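Local coordinates for obscurin (Homo sapiens, PDB 4C4K), which is a giant muscle protein probably combining scaffolding by immunoglobulin domains with RhoGEF and kinase activities, this domain being its first immunoglobulin module, at residues P5-R10 with L24-V29. Residues are numbered along the deposited sequence; the frame is centred on the assembly and turned at random.
Sequences PRFLTR and LSCQIV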
loop_
_atom_site.group_PDB
_atom_site.type_symbol
_atom_site.label_atom_id
_atom_site.label_comp_id
_atom_site.label_asym_id
_atom_site.label_seq_id
_atom_site.Cartn_x
_atom_site.Cartn_y
_atom_site.Cartn_z
ATOM N N PRO A 5 12.068 4.841 -0.751
ATOM C CA PRO A 5 11.204 4.434 -1.851
ATOM C C PRO A 5 9.856 5.097 -1.851
ATOM O O PRO A 5 9.348 5.468 -0.789
ATOM C CB PRO A 5 11.090 2.907 -1.690
ATOM C CG PRO A 5 12.263 2.519 -0.855
ATOM C CD PRO A 5 12.443 3.679 0.083
ATOM N N ARG A 6 9.298 5.265 -3.059
ATOM C CA ARG A 6 7.996 5.882 -3.260
ATOM C C ARG A 6 7.235 5.211 -4.392
ATOM O O ARG A 6 7.809 4.933 -5.432
ATOM C CB ARG A 6 8.182 7.397 -3.576
ATOM C CG ARG A 6 6.853 8.130 -3.759
ATOM C CD ARG A 6 6.903 9.315 -4.703
ATOM N NE ARG A 6 7.306 10.551 -4.023
ATOM C CZ ARG A 6 6.565 11.201 -3.132
ATOM N NH1 ARG A 6 5.374 10.730 -2.778
ATOM N NH2 ARG A 6 7.010 12.319 -2.581
ATOM N N PHE A 7 5.938 4.976 -4.193
ATOM C CA PHE A 7 5.041 4.495 -5.236
ATOM C C PHE A 7 4.586 5.721 -6.034
ATOM O O PHE A 7 3.924 6.601 -5.477
ATOM C CB PHE A 7 3.828 3.793 -4.629
ATOM C CG PHE A 7 4.113 2.418 -4.085
ATOM C CD1 PHE A 7 3.992 1.297 -4.891
ATOM C CD2 PHE A 7 4.478 2.241 -2.754
ATOM C CE1 PHE A 7 4.221 0.019 -4.376
ATOM C CE2 PHE A 7 4.733 0.961 -2.244
ATOM C CZ PHE A 7 4.630 -0.137 -3.063
ATOM N N LEU A 8 5.023 5.831 -7.292
ATOM C CA LEU A 8 4.614 6.920 -8.181
ATOM C C LEU A 8 3.121 6.763 -8.551
ATOM O O LEU A 8 2.421 7.765 -8.677
ATOM C CB LEU A 8 5.471 6.940 -9.463
ATOM C CG LEU A 8 6.901 7.513 -9.375
ATOM C CD1 LEU A 8 7.671 7.195 -10.636
ATOM C CD2 LEU A 8 6.895 9.004 -9.180
ATOM N N THR A 9 2.633 5.509 -8.722
ATOM C CA THR A 9 1.219 5.238 -9.042
ATOM C C THR A 9 0.634 4.140 -8.136
ATOM O O THR A 9 1.361 3.306 -7.622
ATOM C CB THR A 9 1.013 4.907 -10.542
ATOM O OG1 THR A 9 1.854 3.821 -10.933
ATOM C CG2 THR A 9 1.214 6.107 -11.457
ATOM N N ARG A 10 -0.677 4.132 -7.956
ATOM C CA ARG A 10 -1.369 3.133 -7.148
ATOM C C ARG A 10 -1.106 1.701 -7.659
ATOM O O ARG A 10 -1.051 1.509 -8.882
ATOM C CB ARG A 10 -2.885 3.430 -7.089
ATOM C CG ARG A 10 -3.557 3.758 -8.416
ATOM C CD ARG A 10 -5.003 3.262 -8.461
ATOM N NE ARG A 10 -5.096 1.853 -8.069
ATOM C CZ ARG A 10 -6.218 1.227 -7.728
ATOM N NH1 ARG A 10 -7.377 1.879 -7.725
ATOM N NH2 ARG A 10 -6.188 -0.047 -7.364
ATOM N N LEU A 24 -0.557 -7.887 -11.690
ATOM C CA LEU A 24 -0.464 -6.882 -10.645
ATOM C C LEU A 24 0.784 -6.079 -10.942
ATOM O O LEU A 24 1.845 -6.654 -11.181
ATOM C CB LEU A 24 -0.342 -7.594 -9.268
ATOM C CG LEU A 24 -1.663 -8.071 -8.559
ATOM C CD1 LEU A 24 -2.507 -9.018 -9.411
ATOM C CD2 LEU A 24 -1.360 -8.736 -7.248
ATOM N N SER A 25 0.660 -4.753 -10.979
ATOM C CA SER A 25 1.813 -3.901 -11.268
ATOM C C SER A 25 1.778 -2.578 -10.531
ATOM O O SER A 25 0.709 -2.107 -10.113
ATOM C CB SER A 25 1.928 -3.638 -12.772
ATOM O OG SER A 25 0.850 -2.822 -13.185
ATOM N N CYS A 26 2.961 -1.982 -10.383
ATOM C CA CYS A 26 3.148 -0.648 -9.820
ATOM C C CYS A 26 4.478 -0.047 -10.216
ATOM O O CYS A 26 5.404 -0.753 -10.601
ATOM C CB CYS A 26 2.954 -0.632 -8.313
ATOM S SG CYS A 26 3.947 -1.852 -7.455
ATOM N N GLN A 27 4.560 1.266 -10.114
ATOM C CA GLN A 27 5.723 2.041 -10.455
ATOM C C GLN A 27 6.334 2.539 -9.168
ATOM O O GLN A 27 5.654 3.189 -8.366
ATOM C CB GLN A 27 5.314 3.200 -11.357
ATOM C CG GLN A 27 6.515 3.854 -12.011
ATOM C CD GLN A 27 6.129 4.801 -13.105
ATOM O OE1 GLN A 27 4.985 5.256 -13.203
ATOM N NE2 GLN A 27 7.086 5.109 -13.953
ATOM N N ILE A 28 7.600 2.166 -8.936
ATOM C CA ILE A 28 8.318 2.472 -7.691
ATOM C C ILE A 28 9.689 3.095 -7.998
ATOM O O ILE A 28 10.421 2.555 -8.817
ATOM C CB ILE A 28 8.502 1.168 -6.839
ATOM C CG1 ILE A 28 7.164 0.445 -6.525
ATOM C CG2 ILE A 28 9.286 1.458 -5.559
ATOM C CD1 ILE A 28 7.292 -1.047 -6.184
ATOM N N VAL A 29 10.074 4.151 -7.255
ATOM C CA VAL A 29 11.385 4.806 -7.392
ATOM C C VAL A 29 12.034 4.920 -6.014
ATOM O O VAL A 29 11.328 4.911 -5.006
ATOM C CB VAL A 29 11.337 6.190 -8.120
ATOM C CG1 VAL A 29 11.014 6.039 -9.615
ATOM C CG2 VAL A 29 10.385 7.174 -7.427
#
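Gln27 lies against Leu8 and Thr9 along the whole length of its side chain. Its CB meets Thr9 OG1 at 3.5 Å. With CG anti to the backbone N (chi1 -167°) and the chain extended beyond it, CG follows beside Leu8, 3.8 Å from Leu8 CD1. The amide carbon CD keeps that same methyl at 3.8 Å, while OE1 stands near Leu8 CB and Thr9 OG1, 4.1 Å from each. At the tip, NE2 still grazes Leu8 CD1 and makes a weak hydrogen bond to Asp58 OD1, in the turn between strands 51-56 and 59-64. An alanine in place of Gln27 would probably leave one flank of Leu8 without its cover and Asp58 without this amide partner. Leu8 CD1 also reaches Val29 CG1 at 3.7 Å, the two side chains crossing at about a right angle.

In this I-set immunoglobulin sandwich the outermost strand 3-14 of one sheet pairs antiparallel with strand 22-31. Arg6 and Val29 form a hydrogen-bonded pair, joined by Arg6 N to Val29 O and Val29 N to Arg6 O; two residues on, Leu8 N reaches Gln27 O by a more bent bond (N-H...O 140°). The Arg6 side chain leads away from this ladder, its NH1 forming a salt bridge with an acidic side chain of another protein chain.

On the face turned to the sandwich interior, Phe7 lies alongside Ile28, its partner in an antiparallel non-hydrogen-bonded pair, and Ile28 CD1 comes to 3.7 Å from Phe7 CE1. Cys26 presents its sulfur to the ring edge, in plane, with SG 3.6 Å from CE1 of Phe7. Cys77 on strand 73-80 touches Cys26 and Ile28 from the opposing sheet, while Ala86 and Ala88 of strand 84-92 pack on Phe7.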